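Local coordinates for autophagy-related protein 9 (Schizosaccharomyces pombe, PDB 7D0I) that is a homotrimeric phospholipid scramblase that redistributes lipids between membrane leaflets and supplies membrane for the growing autophagosome, at residues Q188-Y193 against W280-F285; W381-F386 against E409-R414; S487-Q492 against A591-F596. The protein carries 1 engineered substitution. All blocks are in the same frame, centred on the assembly; numbering follows the deposited sequence.

Contact 1: residues Q188-Y193 against W280-F285; sequences QQVYTY and WQMREF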
loop_
_atom_site.group_PDB
_atom_site.type_symbol
_atom_site.label_atom_id
_atom_site.label_comp_id
_atom_site.label_asym_id
_atom_site.label_seq_id
_atom_site.Cartn_x
_atom_site.Cartn_y
_atom_site.Cartn_z
ATOM N N GLN A 188 -23.389 -32.324 10.072
ATOM C CA GLN A 188 -24.215 -31.490 10.935
ATOM C C GLN A 188 -24.038 -31.871 12.395
ATOM O O GLN A 188 -24.055 -31.004 13.271
ATOM C CB GLN A 188 -25.683 -31.597 10.540
ATOM C CG GLN A 188 -25.998 -31.050 9.174
ATOM C CD GLN A 188 -27.472 -31.075 8.879
ATOM O OE1 GLN A 188 -28.294 -31.100 9.788
ATOM N NE2 GLN A 188 -27.822 -31.074 7.600
ATOM N N GLN A 189 -23.861 -33.160 12.680
ATOM C CA GLN A 189 -23.658 -33.571 14.063
ATOM C C GLN A 189 -22.279 -33.175 14.561
ATOM O O GLN A 189 -22.124 -32.777 15.716
ATOM C CB GLN A 189 -23.867 -35.073 14.201
ATOM C CG GLN A 189 -25.307 -35.489 14.124
ATOM C CD GLN A 189 -25.461 -36.981 14.189
ATOM O OE1 GLN A 189 -24.521 -37.696 14.526
ATOM N NE2 GLN A 189 -26.649 -37.469 13.864
ATOM N N VAL A 190 -21.264 -33.286 13.708
ATOM C CA VAL A 190 -19.950 -32.755 14.053
ATOM C C VAL A 190 -20.056 -31.281 14.409
ATOM O O VAL A 190 -19.503 -30.828 15.418
ATOM C CB VAL A 190 -18.963 -32.986 12.895
ATOM C CG1 VAL A 190 -17.738 -32.140 13.075
ATOM C CG2 VAL A 190 -18.574 -34.431 12.822
ATOM N N TYR A 191 -20.801 -30.520 13.611
ATOM C CA TYR A 191 -20.896 -29.087 13.851
ATOM C C TYR A 191 -21.665 -28.778 15.125
ATOM O O TYR A 191 -21.274 -27.887 15.882
ATOM C CB TYR A 191 -21.541 -28.388 12.666
ATOM C CG TYR A 191 -21.657 -26.910 12.874
ATOM C CD1 TYR A 191 -20.549 -26.102 12.810
ATOM C CD2 TYR A 191 -22.871 -26.327 13.153
ATOM C CE1 TYR A 191 -20.644 -24.762 13.012
ATOM C CE2 TYR A 191 -22.973 -24.986 13.356
ATOM C CZ TYR A 191 -21.855 -24.213 13.285
ATOM O OH TYR A 191 -21.946 -22.870 13.487
ATOM N N THR A 192 -22.762 -29.484 15.385
ATOM C CA THR A 192 -23.510 -29.196 16.601
ATOM C C THR A 192 -22.822 -29.731 17.841
ATOM O O THR A 192 -23.120 -29.268 18.944
ATOM C CB THR A 192 -24.918 -29.758 16.524
ATOM O OG1 THR A 192 -24.861 -31.183 16.465
ATOM C CG2 THR A 192 -25.617 -29.234 15.306
ATOM N N TYR A 193 -21.918 -30.692 17.702
ATOM C CA TYR A 193 -21.079 -31.053 18.831
ATOM C C TYR A 193 -20.004 -30.010 19.061
ATOM O O TYR A 193 -19.599 -29.785 20.200
ATOM C CB TYR A 193 -20.443 -32.420 18.607
ATOM C CG TYR A 193 -19.691 -32.934 19.803
ATOM C CD1 TYR A 193 -20.336 -33.651 20.792
ATOM C CD2 TYR A 193 -18.339 -32.701 19.946
ATOM C CE1 TYR A 193 -19.659 -34.115 21.886
ATOM C CE2 TYR A 193 -17.654 -33.160 21.034
ATOM C CZ TYR A 193 -18.317 -33.867 22.002
ATOM O OH TYR A 193 -17.632 -34.331 23.095
ATOM N N TRP A 280 -22.138 -39.641 22.663
ATOM C CA TRP A 280 -20.926 -40.370 23.025
ATOM C C TRP A 280 -20.149 -40.799 21.789
ATOM O O TRP A 280 -18.913 -40.724 21.766
ATOM C CB TRP A 280 -21.258 -41.584 23.885
ATOM C CG TRP A 280 -20.021 -42.184 24.455
ATOM C CD1 TRP A 280 -19.251 -43.163 23.902
ATOM C CD2 TRP A 280 -19.387 -41.818 25.681
ATOM N NE1 TRP A 280 -18.183 -43.438 24.716
ATOM C CE2 TRP A 280 -18.243 -42.625 25.814
ATOM C CE3 TRP A 280 -19.679 -40.890 26.683
ATOM C CZ2 TRP A 280 -17.394 -42.534 26.909
ATOM C CZ3 TRP A 280 -18.837 -40.801 27.766
ATOM C CH2 TRP A 280 -17.708 -41.618 27.871
ATOM N N GLN A 281 -20.853 -41.272 20.763
ATOM C CA GLN A 281 -20.184 -41.623 19.514
ATOM C C GLN A 281 -19.424 -40.429 18.954
ATOM O O GLN A 281 -18.273 -40.560 18.516
ATOM C CB GLN A 281 -21.199 -42.128 18.492
ATOM C CG GLN A 281 -21.942 -43.376 18.911
ATOM C CD GLN A 281 -21.097 -44.623 18.794
ATOM O OE1 GLN A 281 -20.033 -44.609 18.178
ATOM N NE2 GLN A 281 -21.569 -45.712 19.386
ATOM N N MET A 282 -20.048 -39.250 18.978
ATOM C CA MET A 282 -19.385 -38.071 18.429
ATOM C C MET A 282 -18.221 -37.621 19.299
ATOM O O MET A 282 -17.206 -37.153 18.776
ATOM C CB MET A 282 -20.391 -36.942 18.243
ATOM C CG MET A 282 -19.836 -35.749 17.502
ATOM S SD MET A 282 -19.121 -36.182 15.918
ATOM C CE MET A 282 -20.547 -36.881 15.105
ATOM N N ARG A 283 -18.334 -37.765 20.617
ATOM C CA ARG A 283 -17.211 -37.438 21.489
ATOM C C ARG A 283 -16.026 -38.348 21.212
ATOM O O ARG A 283 -14.873 -37.897 21.197
ATOM C CB ARG A 283 -17.630 -37.545 22.950
ATOM C CG ARG A 283 -16.479 -37.421 23.919
ATOM C CD ARG A 283 -16.943 -37.602 25.347
ATOM N NE ARG A 283 -15.821 -37.640 26.274
ATOM C CZ ARG A 283 -15.125 -38.736 26.551
ATOM N NH1 ARG A 283 -15.439 -39.884 25.966
ATOM N NH2 ARG A 283 -14.116 -38.688 27.406
ATOM N N GLU A 284 -16.289 -39.636 20.991
ATOM C CA GLU A 284 -15.210 -40.545 20.620
ATOM C C GLU A 284 -14.589 -40.139 19.294
ATOM O O GLU A 284 -13.362 -40.120 19.156
ATOM C CB GLU A 284 -15.719 -41.983 20.559
ATOM C CG GLU A 284 -16.036 -42.580 21.916
ATOM C CD GLU A 284 -14.826 -42.635 22.824
ATOM O OE1 GLU A 284 -13.698 -42.791 22.313
ATOM O OE2 GLU A 284 -15.001 -42.523 24.054
ATOM N N PHE A 285 -15.419 -39.804 18.303
ATOM C CA PHE A 285 -14.872 -39.355 17.026
ATOM C C PHE A 285 -14.032 -38.097 17.184
ATOM O O PHE A 285 -13.061 -37.903 16.447
ATOM C CB PHE A 285 -15.993 -39.112 16.020
ATOM C CG PHE A 285 -15.517 -38.549 14.716
ATOM C CD1 PHE A 285 -15.556 -37.191 14.476
ATOM C CD2 PHE A 285 -15.028 -39.377 13.730
ATOM C CE1 PHE A 285 -15.112 -36.673 13.281
ATOM C CE2 PHE A 285 -14.588 -38.862 12.533
ATOM C CZ PHE A 285 -14.631 -37.509 12.309
#
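Two helices cross almost at a right angle here, and M282 buries more surface in the contact than any other residue. The axes of the segments 188-193 and 280-285 approach to 10.4 Å, at a signed crossing angle of -83°. V190 and M282 mark the crossing point. Their CA atoms are 6.9 Å apart. M282 starts out toward the other helix, with CG anti to the backbone N. Its chain then bends at chi2 (54°) and again at chi3 (60°). The bends bring successive atoms against different residues. CG lies 3.6 Å from CB of Y193 and also meets the first ring carbon of that tyrosine. SD sits 3.6 Å from CG2 of V190; the two side chains cross at about a right angle. CE goes on to CB of Q189, at 3.9 Å. Y193 slides past M282 in the opposite direction. Its CG is also anti to the backbone N, which sends the ring across to R283. The backbone N of R283 lies over one face of this ring. The phenol OH ends 3.2 Å from CB of R283 in a non-bonded contact. Beyond that point the arginine leads away, and its NH1 forms a salt bridge with OE2 of E284 at 3.3 Å. V190 uses its CG2 branch, which also reaches CE1 of F285 at 4.2 Å. No hydrogen bond links the two segments, so the contact is mainly apolar packing, probably on the cytoplasmic side. It joins helix 183-195 to the part of helix 253-289 beyond its transmembrane stretch. Y286 adds a hydrogen bond from its OH to the V190 carbonyl. Helix 198-223 packs on Y193 through I202, and helix 302-312 packs on F285 through L309 and L312.

Contact 2: residues W381-F386 against E409-R414; sequences WCIFNF and EELRRR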
loop_
_atom_site.group_PDB
_atom_site.type_symbol
_atom_site.label_atom_id
_atom_site.label_comp_id
_atom_site.label_asym_id
_atom_site.label_seq_id
_atom_site.Cartn_x
_atom_site.Cartn_y
_atom_site.Cartn_z
ATOM N N TRP A 381 -40.803 -28.467 9.420
ATOM C CA TRP A 381 -41.487 -29.752 9.421
ATOM C C TRP A 381 -42.370 -29.945 8.196
ATOM O O TRP A 381 -42.387 -31.033 7.615
ATOM C CB TRP A 381 -42.335 -29.928 10.680
ATOM C CG TRP A 381 -42.973 -31.281 10.727
ATOM C CD1 TRP A 381 -42.440 -32.417 11.257
ATOM C CD2 TRP A 381 -44.255 -31.651 10.199
ATOM N NE1 TRP A 381 -43.311 -33.466 11.105
ATOM C CE2 TRP A 381 -44.432 -33.020 10.454
ATOM C CE3 TRP A 381 -45.269 -30.956 9.537
ATOM C CZ2 TRP A 381 -45.582 -33.709 10.074
ATOM C CZ3 TRP A 381 -46.408 -31.639 9.163
ATOM C CH2 TRP A 381 -46.555 -32.999 9.430
ATOM N N CYS A 382 -43.117 -28.920 7.795
ATOM C CA CYS A 382 -44.002 -29.058 6.648
ATOM C C CYS A 382 -43.215 -29.201 5.357
ATOM O O CYS A 382 -43.456 -30.120 4.570
ATOM C CB CYS A 382 -44.939 -27.858 6.561
ATOM S SG CYS A 382 -45.955 -27.604 7.997
ATOM N N ILE A 383 -42.267 -28.300 5.123
ATOM C CA ILE A 383 -41.576 -28.224 3.846
ATOM C C ILE A 383 -40.351 -29.124 3.836
ATOM O O ILE A 383 -40.274 -30.068 3.047
ATOM C CB ILE A 383 -41.175 -26.777 3.531
ATOM C CG1 ILE A 383 -42.407 -25.888 3.481
ATOM C CG2 ILE A 383 -40.445 -26.715 2.228
ATOM C CD1 ILE A 383 -42.090 -24.455 3.202
ATOM N N PHE A 384 -39.390 -28.853 4.712
ATOM C CA PHE A 384 -38.093 -29.500 4.578
ATOM C C PHE A 384 -38.109 -30.972 4.965
ATOM O O PHE A 384 -37.175 -31.693 4.609
ATOM C CB PHE A 384 -37.050 -28.745 5.391
ATOM C CG PHE A 384 -36.746 -27.388 4.850
ATOM C CD1 PHE A 384 -36.075 -27.244 3.665
ATOM C CD2 PHE A 384 -37.139 -26.259 5.520
ATOM C CE1 PHE A 384 -35.803 -26.006 3.160
ATOM C CE2 PHE A 384 -36.866 -25.020 5.015
ATOM C CZ PHE A 384 -36.196 -24.894 3.838
ATOM N N ASN A 385 -39.126 -31.441 5.682
ATOM C CA ASN A 385 -39.287 -32.880 5.853
ATOM C C ASN A 385 -39.939 -33.525 4.647
ATOM O O ASN A 385 -39.781 -34.732 4.441
ATOM C CB ASN A 385 -40.127 -33.198 7.085
ATOM C CG ASN A 385 -39.336 -33.141 8.356
ATOM O OD1 ASN A 385 -38.137 -33.403 8.364
ATOM N ND2 ASN A 385 -39.997 -32.796 9.446
ATOM N N PHE A 386 -40.670 -32.751 3.859
ATOM C CA PHE A 386 -41.372 -33.252 2.689
ATOM C C PHE A 386 -40.540 -33.135 1.431
ATOM O O PHE A 386 -40.703 -33.935 0.510
ATOM C CB PHE A 386 -42.679 -32.480 2.525
ATOM C CG PHE A 386 -43.421 -32.784 1.265
ATOM C CD1 PHE A 386 -43.943 -34.038 1.041
ATOM C CD2 PHE A 386 -43.632 -31.800 0.327
ATOM C CE1 PHE A 386 -44.639 -34.309 -0.105
ATOM C CE2 PHE A 386 -44.326 -32.067 -0.817
ATOM C CZ PHE A 386 -44.831 -33.321 -1.034
ATOM N N GLU A 409 -49.926 -30.040 -4.145
ATOM C CA GLU A 409 -51.171 -30.316 -3.452
ATOM C C GLU A 409 -51.007 -31.297 -2.309
ATOM O O GLU A 409 -51.875 -31.347 -1.433
ATOM C CB GLU A 409 -52.225 -30.856 -4.429
ATOM C CG GLU A 409 -53.654 -30.682 -3.949
ATOM C CD GLU A 409 -54.674 -31.046 -5.009
ATOM O OE1 GLU A 409 -54.263 -31.470 -6.109
ATOM O OE2 GLU A 409 -55.887 -30.904 -4.743
ATOM N N GLU A 410 -49.933 -32.080 -2.288
ATOM C CA GLU A 410 -49.556 -32.813 -1.092
ATOM C C GLU A 410 -48.832 -31.930 -0.091
ATOM O O GLU A 410 -48.525 -32.397 1.007
ATOM C CB GLU A 410 -48.672 -34.006 -1.452
ATOM C CG GLU A 410 -49.344 -35.025 -2.350
ATOM C CD GLU A 410 -48.465 -36.224 -2.633
ATOM O OE1 GLU A 410 -47.291 -36.221 -2.207
ATOM O OE2 GLU A 410 -48.951 -37.172 -3.281
ATOM N N LEU A 411 -48.546 -30.681 -0.449
ATOM C CA LEU A 411 -47.933 -29.739 0.471
ATOM C C LEU A 411 -48.961 -28.904 1.211
ATOM O O LEU A 411 -48.706 -28.484 2.342
ATOM C CB LEU A 411 -46.961 -28.825 -0.275
ATOM C CG LEU A 411 -46.072 -27.910 0.564
ATOM C CD1 LEU A 411 -45.376 -28.706 1.627
ATOM C CD2 LEU A 411 -45.057 -27.212 -0.308
ATOM N N ARG A 412 -50.123 -28.650 0.609
ATOM C CA ARG A 412 -51.192 -27.999 1.353
ATOM C C ARG A 412 -51.785 -28.939 2.389
ATOM O O ARG A 412 -52.167 -28.508 3.482
ATOM C CB ARG A 412 -52.272 -27.500 0.399
ATOM C CG ARG A 412 -51.733 -26.666 -0.738
ATOM C CD ARG A 412 -52.837 -25.952 -1.491
ATOM N NE ARG A 412 -52.308 -25.235 -2.646
ATOM C CZ ARG A 412 -52.984 -24.330 -3.345
ATOM N NH1 ARG A 412 -54.227 -24.018 -3.004
ATOM N NH2 ARG A 412 -52.416 -23.730 -4.381
ATOM N N ARG A 413 -51.856 -30.229 2.074
ATOM C CA ARG A 413 -52.328 -31.205 3.042
ATOM C C ARG A 413 -51.320 -31.469 4.151
ATOM O O ARG A 413 -51.582 -32.317 5.008
ATOM C CB ARG A 413 -52.684 -32.513 2.337
ATOM C CG ARG A 413 -53.657 -32.339 1.186
ATOM C CD ARG A 413 -54.240 -33.668 0.721
ATOM N NE ARG A 413 -53.217 -34.664 0.419
ATOM C CZ ARG A 413 -52.943 -35.712 1.192
ATOM N NH1 ARG A 413 -53.620 -35.902 2.315
ATOM N NH2 ARG A 413 -51.997 -36.570 0.839
ATOM N N ARG A 414 -50.175 -30.789 4.141
ATOM C CA ARG A 414 -49.266 -30.743 5.277
ATOM C C ARG A 414 -49.404 -29.455 6.067
ATOM O O ARG A 414 -49.377 -29.481 7.300
ATOM C CB ARG A 414 -47.818 -30.886 4.812
ATOM C CG ARG A 414 -47.532 -32.166 4.086
ATOM C CD ARG A 414 -46.091 -32.224 3.656
ATOM N NE ARG A 414 -45.183 -32.288 4.791
ATOM C CZ ARG A 414 -44.808 -33.417 5.374
ATOM N NH1 ARG A 414 -43.978 -33.395 6.402
ATOM N NH2 ARG A 414 -45.269 -34.574 4.929
#
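This is a knob-into-hole contact between two segments that are partly helical, with the R414 side chain set among W381, C382, N385 and F386. Two hydrogen bonds hold its guanidinium to successive backbone carbonyls. NE donates to O of C382 at 2.8 Å, on a lone pair of that oxygen, but the bond is bent to 135°. NH1 donates to O of W381 at 3.1 Å and is straighter, at 163°. The bend of the arginine chain at chi3 (66°) lets both nitrogens face these oxygens. Stacking adds to the grip. The guanidinium lies flat on the six-membered ring of W381, and CZ is 4.6 Å from the ring centroid in a cation-pi contact. CB of F386 lies over the opposite face, toward its rim, 3.4 Å from NE. An alanine in place of R414 would remove both hydrogen bonds and the cation-pi stack, and would probably loosen the hold of helix 412-425 on 381-386. Apolar packing continues beside the arginine. CD1 of L411 touches CD2 of F386 at 3.8 Å, and helix 629-638 meets L411 through I632. The W381 side chain is also about 4 Å from a bound lauryl maltose neopentyl glycol. On the outer part of the F386 ring, CE1 lies 3.9 Å from the carboxylate OE1 of E410.

Contact 3: residues S487-Q492 against A591-F596; sequences SHYVSQ and AVQQEF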
loop_
_atom_site.group_PDB
_atom_site.type_symbol
_atom_site.label_atom_id
_atom_site.label_comp_id
_atom_site.label_asym_id
_atom_site.label_seq_id
_atom_site.Cartn_x
_atom_site.Cartn_y
_atom_site.Cartn_z
ATOM N N SER A 487 -26.372 0.420 18.943
ATOM C CA SER A 487 -26.733 1.286 20.055
ATOM C C SER A 487 -26.204 2.688 19.840
ATOM O O SER A 487 -26.868 3.670 20.183
ATOM C CB SER A 487 -26.192 0.710 21.360
ATOM O OG SER A 487 -26.529 -0.658 21.477
ATOM N N HIS A 488 -25.004 2.805 19.272
ATOM C CA HIS A 488 -24.476 4.115 18.931
ATOM C C HIS A 488 -25.333 4.788 17.871
ATOM O O HIS A 488 -25.695 5.958 18.005
ATOM C CB HIS A 488 -23.038 3.980 18.454
ATOM C CG HIS A 488 -22.374 5.287 18.174
ATOM N ND1 HIS A 488 -22.540 6.390 18.977
ATOM C CD2 HIS A 488 -21.533 5.664 17.182
ATOM C CE1 HIS A 488 -21.836 7.395 18.493
ATOM N NE2 HIS A 488 -21.217 6.980 17.403
ATOM N N TYR A 489 -25.681 4.053 16.816
ATOM C CA TYR A 489 -26.418 4.648 15.708
ATOM C C TYR A 489 -27.767 5.182 16.154
ATOM O O TYR A 489 -28.153 6.295 15.789
ATOM C CB TYR A 489 -26.609 3.631 14.589
ATOM C CG TYR A 489 -27.632 4.066 13.575
ATOM C CD1 TYR A 489 -27.354 5.070 12.675
ATOM C CD2 TYR A 489 -28.876 3.479 13.523
ATOM C CE1 TYR A 489 -28.278 5.475 11.762
ATOM C CE2 TYR A 489 -29.806 3.880 12.608
ATOM C CZ TYR A 489 -29.501 4.876 11.732
ATOM O OH TYR A 489 -30.432 5.283 10.812
ATOM N N VAL A 490 -28.510 4.407 16.935
ATOM C CA VAL A 490 -29.881 4.810 17.240
ATOM C C VAL A 490 -29.917 6.034 18.145
ATOM O O VAL A 490 -30.990 6.576 18.423
ATOM C CB VAL A 490 -30.683 3.662 17.870
ATOM C CG1 VAL A 490 -30.845 2.541 16.879
ATOM C CG2 VAL A 490 -30.004 3.180 19.118
ATOM N N SER A 491 -28.756 6.490 18.608
ATOM C CA SER A 491 -28.694 7.643 19.491
ATOM C C SER A 491 -28.291 8.924 18.777
ATOM O O SER A 491 -28.273 9.984 19.402
ATOM C CB SER A 491 -27.719 7.378 20.636
ATOM O OG SER A 491 -26.387 7.458 20.178
ATOM N N GLN A 492 -27.974 8.859 17.490
ATOM C CA GLN A 492 -27.523 10.023 16.745
ATOM C C GLN A 492 -28.662 10.900 16.269
ATOM O O GLN A 492 -28.431 11.765 15.421
ATOM C CB GLN A 492 -26.694 9.592 15.540
ATOM C CG GLN A 492 -25.539 8.692 15.872
ATOM C CD GLN A 492 -24.509 9.368 16.720
ATOM O OE1 GLN A 492 -23.592 9.993 16.208
ATOM N NE2 GLN A 492 -24.645 9.242 18.027
ATOM N N ALA A 591 -36.245 8.309 8.143
ATOM C CA ALA A 591 -36.988 7.131 7.714
ATOM C C ALA A 591 -36.114 5.886 7.760
ATOM O O ALA A 591 -36.583 4.800 8.126
ATOM C CB ALA A 591 -37.539 7.348 6.308
ATOM N N VAL A 592 -34.842 6.025 7.388
ATOM C CA VAL A 592 -33.911 4.912 7.508
ATOM C C VAL A 592 -33.788 4.478 8.958
ATOM O O VAL A 592 -33.713 3.284 9.259
ATOM C CB VAL A 592 -32.548 5.296 6.916
ATOM C CG1 VAL A 592 -31.503 4.303 7.328
ATOM C CG2 VAL A 592 -32.646 5.355 5.425
ATOM N N GLN A 593 -33.790 5.436 9.881
ATOM C CA GLN A 593 -33.703 5.076 11.287
ATOM C C GLN A 593 -34.982 4.413 11.768
ATOM O O GLN A 593 -34.938 3.506 12.600
ATOM C CB GLN A 593 -33.393 6.300 12.133
ATOM C CG GLN A 593 -32.998 5.966 13.544
ATOM C CD GLN A 593 -33.900 6.608 14.560
ATOM O OE1 GLN A 593 -34.907 7.217 14.211
ATOM N NE2 GLN A 593 -33.549 6.474 15.830
ATOM N N GLN A 594 -36.132 4.845 11.255
ATOM C CA GLN A 594 -37.380 4.177 11.612
ATOM C C GLN A 594 -37.368 2.725 11.152
ATOM O O GLN A 594 -37.772 1.824 11.896
ATOM C CB GLN A 594 -38.565 4.919 11.005
ATOM C CG GLN A 594 -38.692 6.362 11.444
ATOM C CD GLN A 594 -39.300 6.503 12.817
ATOM O OE1 GLN A 594 -40.339 5.916 13.110
ATOM N NE2 GLN A 594 -38.656 7.285 13.671
ATOM N N GLU A 595 -36.882 2.478 9.938
ATOM C CA GLU A 595 -36.793 1.105 9.457
ATOM C C GLU A 595 -35.812 0.291 10.293
ATOM O O GLU A 595 -36.120 -0.828 10.726
ATOM C CB GLU A 595 -36.387 1.084 7.989
ATOM C CG GLU A 595 -36.628 -0.260 7.336
ATOM C CD GLU A 595 -35.939 -0.391 6.004
ATOM O OE1 GLU A 595 -35.139 0.499 5.670
ATOM O OE2 GLU A 595 -36.191 -1.385 5.294
ATOM N N PHE A 596 -34.624 0.840 10.542
ATOM C CA PHE A 596 -33.642 0.104 11.322
ATOM C C PHE A 596 -34.125 -0.159 12.738
ATOM O O PHE A 596 -33.730 -1.152 13.345
ATOM C CB PHE A 596 -32.318 0.849 11.358
ATOM C CG PHE A 596 -31.244 0.107 12.079
ATOM C CD1 PHE A 596 -30.936 0.408 13.386
ATOM C CD2 PHE A 596 -30.556 -0.909 11.456
ATOM C CE1 PHE A 596 -29.957 -0.280 14.045
ATOM C CE2 PHE A 596 -29.580 -1.595 12.116
ATOM C CZ PHE A 596 -29.278 -1.281 13.408
#
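Y489 of 487-492 reaches to helix 591-599. Its CB points toward the second helix, and CG is anti to the backbone N (chi1 166°). This carries the ring over to F596 and Q593. CD2 is the first ring atom to touch, 3.7 Å from CD1 of F596. CE2 meets the same CD1 and also CG of Q593, at 3.9 Å. The two rings form an offset edge-to-face pair. The edge of Y489 is turned toward the face of F596, with centroids 5.3 Å apart and planes at 90°. At the tip, OH lies 3.3 Å from CA of Q593 and 3.8 Å from CG1 of V592. These are packing contacts, and no hydrogen bond crosses between the segments. Y489 also begins a type I beta turn that runs to Q492. S491 OG, in the turn, donates at 2.7 Å to the carbonyl O of H488, just before it. L569 and V572 of helix 565-576 pack on the Y489 side chain as well. V490 follows in the turn and sets its CG1 at the edge of the F596 ring, 4.1 Å from CD1.

In the fold
The three contacts come in series along the chain; none nests inside or crosses another. Contact 1 closes a long loop of 86 residues that includes the transmembrane stretches 206-223 and 252-270. It ties helix 183-195, before the pair, to the extension of the second transmembrane helix, 253-289. Contact 2 closes a much shorter loop of 22 residues in the probably cytoplasmic region that follows. It ties helices 373-382 and 384-387 to helices 404-410 and 412-425. Contact 3 closes 98 residues, including the transmembrane helices 496-520 and 538-555, and joins the probably cytoplasmic segments flanking them. The centres of contacts 1 and 2 are about 30 Å apart. Contact 3 lies on the opposite side of the chain's centre from both.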